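Local coordinates for alginate lyase (Aplysia kurodai, PDB 5GMT), which cleaves alginate by beta-elimination as a lyase of polysaccharide lyase family 14, with specificity for polymannuronate, at residues A[37-42]-A[120-125]; A[77-82]-A[240-245]; A[91-96]-A[113-118]; A[137-142]-A[196-201]. One frame throughout, in Å; residues are numbered along the deposited sequence.

Interaction 1: A[37-42]-A[120-125]; sequences PIYHDW and NGEGAY
Tyr39 and His40 both hold CG anti to the backbone carbonyl carbon and beside N (chi1 -54° at Tyr39), and because the chain turns a corner at His40 these two consecutive rings reach the same loop, where they form an aromatic cluster with Tyr125. With the same kind of first torsion, Tyr125 lays its ring against one face of Tyr39. The two form an offset stack, with centroids 4.9 Å apart and planes at 22°. The offset is such that the hydroxyl oxygen Tyr125 OH sits over the centre of the Tyr39 ring, 3.2 Å above its plane, while Tyr39 CB makes a CH-pi contact with the Tyr125 ring, 4.1 Å from its centroid. Gly121 O and Ala124 CB lie over the other face of Tyr125. The hydroxyl Tyr125 OH is also hydrogen-bonded to Arg82 NH1.

His40 adds the polar half, a His-carboxylate hydrogen bond. Its NE2 donates to Glu122 OE1 at 2.7 Å and 150°; the acceptor lies in the imidazole plane and offers its syn lone pair. The bent Glu122 chain brings the carboxylate there turned well out of the ring plane. His40 CD2 packs 3.5 Å from Tyr125 CD2. The carboxylate would be expected to hold the NE2 proton and may raise the imidazole's pKa.

In the fold, strand 38-42 is an edge strand of its sheet within this chain and pairs antiparallel with strand 76-81, while 120-125, with its 3-10 turn at 122-124, belongs to the loop between strands 110-118 and 136-143. The contact therefore reaches past strands 76-81 and 238-247.

Interaction 2: A[77-82]-A[240-245]; sequences AGFYSR and RGMFFS
Met242 O is gripped by one hydrogen bond and one long CA-H...O contact. Ser81 N-H approaches it at 2.8 Å and 165°, nearly along the C=O axis, and Tyr80 CA lies 3.6 Å from Met242 O. The return bond, Met242 N to Ser81 O, is 3.1 Å long. In the next hydrogen-bonded pair Phe79 N donates to Phe244 O at 2.8 Å, with Gly78 CA adding a CA-H...O contact to the same oxygen, but Phe244 N to Phe79 O is weak, bent to 129° at the hydrogen.

This ladder joins strands 76-81 and 238-247, antiparallel neighbours in one sheet of the beta-sandwich expected of the concanavalin clan. At its end Arg240 and Gly241 both face Phe116 of strand 110-118, a classic beta bulge.

Tyr80 and Phe243 run alongside each other on one face as an offset stack, centroids 4.0 Å apart and planes at 14°, which puts Tyr80 CZ over the centre of the phenyl ring. Phe79 and Phe244 occupy the other face with Ser81 and Met242. Phe79 CG takes the crowded position between N and the carbonyl carbon, laying its ring over Phe244 CB, 3.6 Å from the Phe79 centroid; the ring planes are almost parallel, but the rings are displaced, so CB rather than the Phe244 ring covers Phe79.

From the bulge itself, Arg240 lays CD over one face of the Arg82 guanidinium, 3.7 Å from NH2. Two like charges thus run side by side, Arg82 NH2 4.3 Å from Arg240 NE. One water links Arg82 NE with Arg240 O, a second accepts from Arg82 NH2 and Arg240 NH1, and these, with Asn120 O on Arg82 NH1 and Ser88 O on Arg240 NH1, probably ease the repulsion.

Interaction 3: A[91-96]-A[113-118]; sequences DAMILK and PGLFGG
Leu115 projects from strand 110-118 into the space between the two sheets of a beta-sandwich, where it meets strand 92-102 of the opposing sheet. The segment axes come within 7.6 Å and run at 158°, close to antiparallel, and no hydrogen bond crosses between them: this is sheet-on-sheet packing through side chains.

From Leu115 CB, the first torsion (chi1 -66°) sets CG anti to the carbonyl carbon and beside N, and CG comes to rest 3.8 Å from Leu95 CB. There the side chain forks. Branch CD1 goes to the backbone, 3.7 Å from Met93 O, with Met93 CB almost as near at its flank. Branch CD2 lies between two partners, touching Leu95 CB at 3.7 Å and Met93 SD at the same distance. One isobutyl group thus bridges alternate residues of the facing strand, both of which direct CB toward it.

In Met93, CG anti to N and a straight chi2 carry SD to Leu115 CD2; chi3 of -93° then turns the terminal CE away, 5.5 Å from Leu115 CD2. The two chains cross obliquely. Ile270 of strand 261-272 packs on both Met93 and Leu95, and Val198 of strand 191-199 packs on Leu115, so the core continues around the pair.

Leu95, with CG anti to N, passes beside Leu115, and its CD2 branch meets the backbone of Gly114, 3.8 Å from both CA and C of that residue.

Interaction 4: A[137-142]-A[196-201]; sequences FSLRLM and EEVHIN
The interior of the beta-sandwich holds this contact, between strand 136-143 of one sheet and, from the other, strand 191-199 and the residue that follows it. The short segment axes are 9.8 Å apart at their closest and run at 159°, so side chains, not backbone ladders, fill the gap.

Three levels of contact lie along it. Phe137 has CG between N and the carbonyl carbon, the crowded position, which points its ring across the gap; its tip CZ meets Ile200 CG2 at 3.6 Å, the two chains crossing at about a right angle. In the middle Leu139 and Val198 face each other tip to tip, Leu139 CD1 standing 3.6 Å from Val198 CG1 and about as near to CG2. At the third level Glu196, CG anti to N (chi1 -176°) and extended beyond, sends its carboxyl group straight into the core to meet two leucines. Its OE2 comes to 2.6 Å from Leu139 O and 3.5 Å from Leu139 CB, while Leu141, sliding past in the opposite direction, lays CD1 3.7 Å from the same OE2. The other oxygen, Glu196 OE1, accepts a hydrogen bond from Leu115 N of strand 110-118.

The intervening residues Glu197 and His199 take no part in the gap: His199 NE2 donates to Glu197 OE2 at 2.8 Å and 160°, Glu197 OE2 receiving it on its anti lone pair, and the imidazole stacks on Trp209.

A carboxyl group buried among leucines, with one oxygen satisfied by a backbone N-H and the other so close to a carbonyl oxygen, would be expected to have a raised pKa, and the geometry is consistent with Glu196 being a neutral acid.

Interaction 1 lies partly at the surface, where an edge strand meets a loop through a histidine-carboxylate bond and stacked tyrosines; interactions 2, 3 and 4 are buried. Only interaction 2 is a strand ladder within a sheet, and interactions 3 and 4 cross between sheets through side chains. The Arg82 side chain is common to 1 and 2, bonding Tyr125 as well as the loop backbone. Interactions 2 and 3 share neighbouring strands 238-247 and 110-118, joined by a probable Phe243 N to Gly114 O hydrogen bond. Interactions 3 and 4, their centres about 6 Å apart, pair strands in both sheets, but 3 involves only apolar side chains whereas 4 includes a buried acid.

Interaction 1: A[37-42]-A[120-125]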
# COMPACT_ATOMS: atom_id res chain seq x y z
N PRO A 37 -1.96 -3.42 17.01
CA PRO A 37 -0.81 -2.53 17.24
C PRO A 37 -0.30 -1.87 15.95
O PRO A 37 -0.28 -2.51 14.89
CB PRO A 37 0.25 -3.47 17.82
CG PRO A 37 -0.11 -4.81 17.28
CD PRO A 37 -1.61 -4.83 17.21
N ILE A 38 0.08 -0.61 16.06
CA ILE A 38 0.66 0.10 14.95
C ILE A 38 2.07 0.53 15.30
O ILE A 38 2.44 0.61 16.48
CB ILE A 38 -0.19 1.32 14.51
CG1 ILE A 38 -0.17 2.42 15.57
CG2 ILE A 38 -1.65 0.89 14.18
CD1 ILE A 38 -0.99 3.63 15.17
N TYR A 39 2.88 0.74 14.27
CA TYR A 39 4.29 1.01 14.41
C TYR A 39 4.70 2.14 13.48
O TYR A 39 4.25 2.19 12.33
CB TYR A 39 5.12 -0.25 14.10
CG TYR A 39 4.73 -1.48 14.90
CD1 TYR A 39 3.60 -2.23 14.55
CD2 TYR A 39 5.49 -1.90 15.99
CE1 TYR A 39 3.24 -3.34 15.27
CE2 TYR A 39 5.14 -3.02 16.71
CZ TYR A 39 4.02 -3.74 16.34
OH TYR A 39 3.67 -4.85 17.06
N HIS A 40 5.54 3.04 13.97
CA HIS A 40 6.08 4.12 13.15
C HIS A 40 4.96 4.96 12.51
O HIS A 40 5.00 5.29 11.32
CB HIS A 40 7.03 3.54 12.10
CG HIS A 40 8.16 2.77 12.70
ND1 HIS A 40 9.22 3.39 13.32
CD2 HIS A 40 8.39 1.44 12.82
CE1 HIS A 40 10.06 2.48 13.79
NE2 HIS A 40 9.57 1.28 13.50
N ASP A 41 3.97 5.30 13.33
CA ASP A 41 2.87 6.16 12.92
C ASP A 41 3.32 7.61 12.82
O ASP A 41 4.08 8.10 13.65
CB ASP A 41 1.70 6.03 13.90
CG ASP A 41 2.13 6.24 15.34
OD1 ASP A 41 2.94 5.44 15.84
OD2 ASP A 41 1.67 7.21 15.96
N TRP A 42 2.85 8.29 11.78
CA TRP A 42 3.10 9.71 11.61
C TRP A 42 1.95 10.35 10.85
O TRP A 42 1.14 9.64 10.24
CB TRP A 42 4.42 9.92 10.86
CG TRP A 42 4.43 9.32 9.49
CD1 TRP A 42 4.79 8.05 9.14
CD2 TRP A 42 4.06 9.98 8.28
NE1 TRP A 42 4.66 7.88 7.78
CE2 TRP A 42 4.21 9.05 7.23
CE3 TRP A 42 3.60 11.27 7.98
CZ2 TRP A 42 3.93 9.36 5.89
CZ3 TRP A 42 3.31 11.58 6.66
CH2 TRP A 42 3.48 10.63 5.63
N ASN A 120 10.39 -10.66 12.10
CA ASN A 120 9.29 -10.55 13.04
C ASN A 120 9.28 -9.22 13.80
O ASN A 120 8.27 -8.82 14.38
CB ASN A 120 9.32 -11.71 14.04
CG ASN A 120 8.03 -11.80 14.85
OD1 ASN A 120 6.94 -11.63 14.31
ND2 ASN A 120 8.17 -12.04 16.14
N GLY A 121 10.40 -8.51 13.76
CA GLY A 121 10.55 -7.30 14.56
C GLY A 121 10.76 -6.04 13.76
O GLY A 121 10.20 -5.89 12.67
N GLU A 122 11.58 -5.13 14.30
CA GLU A 122 11.79 -3.81 13.69
C GLU A 122 12.33 -3.89 12.27
O GLU A 122 12.10 -2.97 11.47
CB GLU A 122 12.75 -2.98 14.54
CG GLU A 122 12.13 -2.40 15.77
CD GLU A 122 11.01 -1.43 15.45
OE1 GLU A 122 11.24 -0.52 14.63
OE2 GLU A 122 9.91 -1.59 16.01
N GLY A 123 13.02 -4.97 11.95
CA GLY A 123 13.54 -5.17 10.60
C GLY A 123 12.46 -5.05 9.54
O GLY A 123 12.73 -4.68 8.41
N ALA A 124 11.23 -5.37 9.90
CA ALA A 124 10.14 -5.41 8.93
C ALA A 124 9.71 -4.01 8.47
O ALA A 124 9.03 -3.87 7.45
CB ALA A 124 8.96 -6.17 9.51
N TYR A 125 10.11 -2.97 9.22
CA TYR A 125 9.60 -1.62 8.96
C TYR A 125 10.61 -0.74 8.23
O TYR A 125 10.46 0.49 8.21
CB TYR A 125 9.19 -0.93 10.27
CG TYR A 125 8.41 -1.82 11.22
CD1 TYR A 125 7.27 -2.50 10.79
CD2 TYR A 125 8.84 -2.02 12.53
CE1 TYR A 125 6.57 -3.32 11.64
CE2 TYR A 125 8.14 -2.85 13.40
CZ TYR A 125 7.01 -3.50 12.94
OH TYR A 125 6.30 -4.33 13.77

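Interaction 2: A[77-82]-A[240-245]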
# COMPACT_ATOMS: atom_id res chain seq x y z
N ALA A 77 -0.21 10.60 5.73
CA ALA A 77 -0.02 9.83 6.96
C ALA A 77 0.51 8.43 6.69
O ALA A 77 0.47 7.93 5.55
CB ALA A 77 -1.32 9.75 7.72
N GLY A 78 1.02 7.79 7.73
CA GLY A 78 1.60 6.47 7.57
C GLY A 78 1.67 5.72 8.87
O GLY A 78 1.81 6.32 9.94
N PHE A 79 1.53 4.40 8.78
CA PHE A 79 1.77 3.52 9.93
C PHE A 79 1.80 2.08 9.46
O PHE A 79 1.16 1.75 8.47
CB PHE A 79 0.69 3.69 11.04
CG PHE A 79 -0.73 3.47 10.57
CD1 PHE A 79 -1.27 2.18 10.53
CD2 PHE A 79 -1.54 4.54 10.19
CE1 PHE A 79 -2.58 1.97 10.10
CE2 PHE A 79 -2.85 4.34 9.77
CZ PHE A 79 -3.38 3.05 9.73
N TYR A 80 2.53 1.23 10.16
CA TYR A 80 2.42 -0.19 9.91
C TYR A 80 1.42 -0.77 10.90
O TYR A 80 1.43 -0.42 12.08
CB TYR A 80 3.76 -0.90 10.06
CG TYR A 80 4.82 -0.55 9.05
CD1 TYR A 80 5.03 -1.34 7.93
CD2 TYR A 80 5.67 0.55 9.24
CE1 TYR A 80 6.03 -1.05 7.01
CE2 TYR A 80 6.67 0.85 8.32
CZ TYR A 80 6.86 0.03 7.21
OH TYR A 80 7.84 0.31 6.28
N SER A 81 0.56 -1.66 10.41
CA SER A 81 -0.48 -2.29 11.22
C SER A 81 -0.30 -3.80 11.24
O SER A 81 -0.24 -4.43 10.18
CB SER A 81 -1.86 -1.92 10.67
OG SER A 81 -2.89 -2.71 11.23
N ARG A 82 -0.19 -4.39 12.43
CA ARG A 82 -0.06 -5.83 12.57
C ARG A 82 -1.11 -6.38 13.52
O ARG A 82 -0.82 -6.66 14.69
CB ARG A 82 1.34 -6.19 13.06
CG ARG A 82 2.45 -5.78 12.11
CD ARG A 82 3.81 -6.07 12.71
NE ARG A 82 4.00 -7.49 13.00
CZ ARG A 82 5.16 -8.01 13.40
NH1 ARG A 82 6.22 -7.22 13.54
NH2 ARG A 82 5.26 -9.31 13.65
N ARG A 240 3.43 -9.68 7.23
CA ARG A 240 3.16 -9.20 8.59
C ARG A 240 1.88 -8.39 8.71
O ARG A 240 1.28 -8.32 9.79
CB ARG A 240 4.35 -8.37 9.09
CG ARG A 240 5.69 -9.12 9.12
CD ARG A 240 5.64 -10.30 10.10
NE ARG A 240 6.88 -11.07 10.07
CZ ARG A 240 7.00 -12.32 10.51
NH1 ARG A 240 5.96 -12.94 11.06
NH2 ARG A 240 8.17 -12.95 10.40
N GLY A 241 1.45 -7.76 7.62
CA GLY A 241 0.26 -6.94 7.71
C GLY A 241 0.23 -5.81 6.71
O GLY A 241 0.83 -5.91 5.65
N MET A 242 -0.45 -4.72 7.07
CA MET A 242 -0.66 -3.60 6.16
C MET A 242 0.28 -2.45 6.45
O MET A 242 0.41 -2.01 7.59
CB MET A 242 -2.10 -3.09 6.24
CG MET A 242 -2.34 -1.88 5.32
SD MET A 242 -3.99 -1.14 5.45
CE MET A 242 -4.04 -0.71 7.19
N PHE A 243 0.93 -1.97 5.39
CA PHE A 243 1.74 -0.75 5.43
C PHE A 243 0.83 0.37 4.96
O PHE A 243 0.68 0.58 3.77
CB PHE A 243 3.01 -0.94 4.57
CG PHE A 243 3.97 0.23 4.55
CD1 PHE A 243 3.85 1.28 5.44
CD2 PHE A 243 5.10 0.17 3.73
CE1 PHE A 243 4.77 2.34 5.41
CE2 PHE A 243 6.04 1.20 3.72
CZ PHE A 243 5.88 2.28 4.55
N PHE A 244 0.18 1.05 5.91
CA PHE A 244 -0.64 2.21 5.54
C PHE A 244 0.30 3.35 5.25
O PHE A 244 1.09 3.76 6.10
CB PHE A 244 -1.65 2.60 6.63
CG PHE A 244 -2.61 3.68 6.19
CD1 PHE A 244 -3.83 3.34 5.62
CD2 PHE A 244 -2.28 5.02 6.31
CE1 PHE A 244 -4.72 4.33 5.19
CE2 PHE A 244 -3.18 6.01 5.89
CZ PHE A 244 -4.39 5.66 5.33
N SER A 245 0.22 3.88 4.04
CA SER A 245 1.18 4.88 3.59
C SER A 245 0.52 5.71 2.51
O SER A 245 0.10 5.17 1.51
CB SER A 245 2.44 4.19 3.06
OG SER A 245 3.43 5.12 2.68
O HOH W 1 2.22 -9.49 11.98
O HOH W 2 3.57 -11.85 12.48

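Interaction 3: A[91-96]-A[113-118]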
# COMPACT_ATOMS: atom_id res chain seq x y z
N ASP A 91 2.29 -16.87 4.62
CA ASP A 91 3.00 -16.74 3.34
C ASP A 91 2.11 -16.23 2.21
O ASP A 91 2.59 -15.91 1.11
CB ASP A 91 3.62 -18.08 2.95
CG ASP A 91 4.70 -18.52 3.91
OD1 ASP A 91 5.34 -17.63 4.51
OD2 ASP A 91 4.88 -19.74 4.09
N ALA A 92 0.80 -16.18 2.47
CA ALA A 92 -0.14 -15.61 1.51
C ALA A 92 -1.17 -14.75 2.22
O ALA A 92 -1.71 -15.12 3.27
CB ALA A 92 -0.82 -16.72 0.70
N MET A 93 -1.45 -13.59 1.64
CA MET A 93 -2.33 -12.63 2.28
C MET A 93 -3.06 -11.83 1.22
O MET A 93 -2.50 -11.53 0.17
CB MET A 93 -1.50 -11.72 3.20
CG MET A 93 -2.19 -11.13 4.38
SD MET A 93 -1.03 -10.14 5.35
CE MET A 93 -0.47 -11.35 6.54
N ILE A 94 -4.32 -11.49 1.49
CA ILE A 94 -5.07 -10.59 0.63
C ILE A 94 -5.45 -9.35 1.43
O ILE A 94 -6.06 -9.46 2.49
CB ILE A 94 -6.35 -11.24 0.06
CG1 ILE A 94 -6.03 -12.47 -0.78
CG2 ILE A 94 -7.14 -10.23 -0.77
CD1 ILE A 94 -7.28 -13.20 -1.28
N LEU A 95 -5.09 -8.18 0.93
CA LEU A 95 -5.53 -6.92 1.54
C LEU A 95 -6.62 -6.32 0.68
O LEU A 95 -6.45 -6.21 -0.53
CB LEU A 95 -4.38 -5.93 1.66
CG LEU A 95 -4.74 -4.52 2.11
CD1 LEU A 95 -5.25 -4.55 3.55
CD2 LEU A 95 -3.54 -3.57 1.99
N LYS A 96 -7.73 -5.92 1.29
CA LYS A 96 -8.78 -5.22 0.56
C LYS A 96 -9.08 -3.92 1.28
O LYS A 96 -9.03 -3.89 2.49
CB LYS A 96 -10.06 -6.04 0.48
CG LYS A 96 -9.93 -7.35 -0.27
CD LYS A 96 -11.27 -8.05 -0.37
CE LYS A 96 -11.12 -9.40 -1.04
NZ LYS A 96 -12.44 -10.08 -1.23
N PRO A 113 -1.86 2.47 0.55
CA PRO A 113 -1.59 1.30 1.40
C PRO A 113 -1.40 -0.00 0.63
O PRO A 113 -2.09 -0.24 -0.36
CB PRO A 113 -2.85 1.21 2.28
CG PRO A 113 -3.34 2.61 2.36
CD PRO A 113 -3.08 3.19 0.98
N GLY A 114 -0.49 -0.85 1.12
CA GLY A 114 -0.27 -2.17 0.58
C GLY A 114 0.23 -3.09 1.69
O GLY A 114 0.29 -2.68 2.84
N LEU A 115 0.58 -4.33 1.35
CA LEU A 115 1.09 -5.26 2.35
C LEU A 115 2.61 -5.11 2.54
O LEU A 115 3.28 -4.50 1.70
CB LEU A 115 0.75 -6.71 1.96
CG LEU A 115 -0.76 -7.03 1.97
CD1 LEU A 115 -1.04 -8.40 1.36
CD2 LEU A 115 -1.29 -6.95 3.40
N PHE A 116 3.13 -5.68 3.63
CA PHE A 116 4.57 -5.72 3.89
C PHE A 116 4.91 -6.97 4.70
O PHE A 116 4.01 -7.63 5.23
CB PHE A 116 5.02 -4.46 4.66
CG PHE A 116 4.75 -4.53 6.13
CD1 PHE A 116 3.46 -4.39 6.61
CD2 PHE A 116 5.79 -4.75 7.04
CE1 PHE A 116 3.20 -4.47 7.98
CE2 PHE A 116 5.54 -4.82 8.40
CZ PHE A 116 4.24 -4.67 8.88
N GLY A 117 6.19 -7.31 4.77
CA GLY A 117 6.62 -8.42 5.60
C GLY A 117 8.13 -8.44 5.77
O GLY A 117 8.82 -7.47 5.45
N GLY A 118 8.63 -9.54 6.29
CA GLY A 118 10.05 -9.68 6.54
C GLY A 118 10.26 -10.30 7.90
O GLY A 118 9.55 -11.23 8.29

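Interaction 4: A[137-142]-A[196-201]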
# COMPACT_ATOMS: atom_id res chain seq x y z
N PHE A 137 10.31 -6.66 3.01
CA PHE A 137 9.84 -6.28 1.68
C PHE A 137 8.58 -5.44 1.87
O PHE A 137 7.86 -5.61 2.84
CB PHE A 137 9.57 -7.52 0.82
CG PHE A 137 8.50 -8.43 1.38
CD1 PHE A 137 8.81 -9.38 2.35
CD2 PHE A 137 7.19 -8.33 0.93
CE1 PHE A 137 7.83 -10.21 2.86
CE2 PHE A 137 6.20 -9.17 1.44
CZ PHE A 137 6.52 -10.11 2.41
N SER A 138 8.32 -4.50 0.97
CA SER A 138 7.09 -3.73 1.10
C SER A 138 6.41 -3.62 -0.25
O SER A 138 7.08 -3.50 -1.28
CB SER A 138 7.35 -2.35 1.70
OG SER A 138 8.10 -1.52 0.83
N LEU A 139 5.08 -3.68 -0.23
CA LEU A 139 4.31 -3.77 -1.45
C LEU A 139 3.16 -2.77 -1.45
O LEU A 139 2.01 -3.13 -1.69
CB LEU A 139 3.77 -5.19 -1.63
CG LEU A 139 4.86 -6.28 -1.69
CD1 LEU A 139 4.26 -7.70 -1.53
CD2 LEU A 139 5.70 -6.18 -2.97
N ARG A 140 3.48 -1.52 -1.15
CA ARG A 140 2.52 -0.42 -1.34
C ARG A 140 2.08 -0.29 -2.80
O ARG A 140 2.70 -0.83 -3.71
CB ARG A 140 3.14 0.90 -0.87
CG ARG A 140 3.42 0.95 0.61
CD ARG A 140 4.16 2.22 0.95
NE ARG A 140 5.55 2.18 0.47
CZ ARG A 140 6.44 3.15 0.67
NH1 ARG A 140 6.11 4.25 1.34
NH2 ARG A 140 7.67 3.00 0.18
N LEU A 141 0.97 0.42 -3.00
CA LEU A 141 0.57 0.84 -4.33
C LEU A 141 1.01 2.28 -4.51
O LEU A 141 1.33 2.96 -3.53
CB LEU A 141 -0.95 0.69 -4.53
CG LEU A 141 -1.52 -0.67 -4.96
CD1 LEU A 141 -1.17 -1.74 -3.95
CD2 LEU A 141 -3.05 -0.58 -5.11
N MET A 142 1.06 2.74 -5.75
CA MET A 142 1.26 4.17 -5.99
C MET A 142 0.28 4.62 -7.05
O MET A 142 -0.15 3.81 -7.87
CB MET A 142 2.69 4.48 -6.44
CG MET A 142 3.67 4.74 -5.30
SD MET A 142 5.21 5.52 -5.85
CE MET A 142 4.62 7.10 -6.44
N GLU A 196 -5.31 -6.56 -3.07
CA GLU A 196 -3.92 -6.90 -3.34
C GLU A 196 -3.67 -8.26 -2.73
O GLU A 196 -3.70 -8.40 -1.51
CB GLU A 196 -2.95 -5.87 -2.76
CG GLU A 196 -1.48 -6.18 -3.12
CD GLU A 196 -0.47 -5.32 -2.36
OE1 GLU A 196 -0.68 -5.07 -1.16
OE2 GLU A 196 0.54 -4.91 -2.97
N GLU A 197 -3.46 -9.26 -3.58
CA GLU A 197 -3.20 -10.61 -3.15
C GLU A 197 -1.73 -10.93 -3.34
O GLU A 197 -1.18 -10.77 -4.43
CB GLU A 197 -4.06 -11.62 -3.91
CG GLU A 197 -3.75 -13.06 -3.51
CD GLU A 197 -4.82 -14.07 -3.94
OE1 GLU A 197 -5.75 -13.68 -4.67
OE2 GLU A 197 -4.72 -15.25 -3.53
N VAL A 198 -1.09 -11.36 -2.26
CA VAL A 198 0.35 -11.55 -2.26
C VAL A 198 0.70 -12.96 -1.82
O VAL A 198 0.28 -13.40 -0.76
CB VAL A 198 1.07 -10.56 -1.32
CG1 VAL A 198 2.58 -10.85 -1.29
CG2 VAL A 198 0.80 -9.12 -1.73
N HIS A 199 1.45 -13.68 -2.66
CA HIS A 199 2.00 -14.97 -2.27
C HIS A 199 3.51 -14.86 -2.35
O HIS A 199 4.06 -14.65 -3.42
CB HIS A 199 1.47 -16.10 -3.18
CG HIS A 199 0.01 -16.35 -3.03
ND1 HIS A 199 -0.50 -17.59 -2.70
CD2 HIS A 199 -1.06 -15.52 -3.14
CE1 HIS A 199 -1.82 -17.51 -2.62
NE2 HIS A 199 -2.18 -16.27 -2.88
N ILE A 200 4.18 -14.99 -1.21
CA ILE A 200 5.62 -14.75 -1.21
C ILE A 200 6.30 -15.98 -1.78
O ILE A 200 5.71 -17.06 -1.83
CB ILE A 200 6.17 -14.40 0.19
CG1 ILE A 200 5.92 -15.51 1.21
CG2 ILE A 200 5.57 -13.09 0.69
CD1 ILE A 200 6.43 -15.13 2.61
N ASN A 201 7.53 -15.80 -2.24
CA ASN A 201 8.25 -16.87 -2.93
C ASN A 201 8.68 -18.02 -2.04
O ASN A 201 8.89 -17.86 -0.83
CB ASN A 201 9.49 -16.30 -3.61
CG ASN A 201 10.45 -15.67 -2.62
OD1 ASN A 201 10.15 -14.64 -2.01
ND2 ASN A 201 11.64 -16.29 -2.44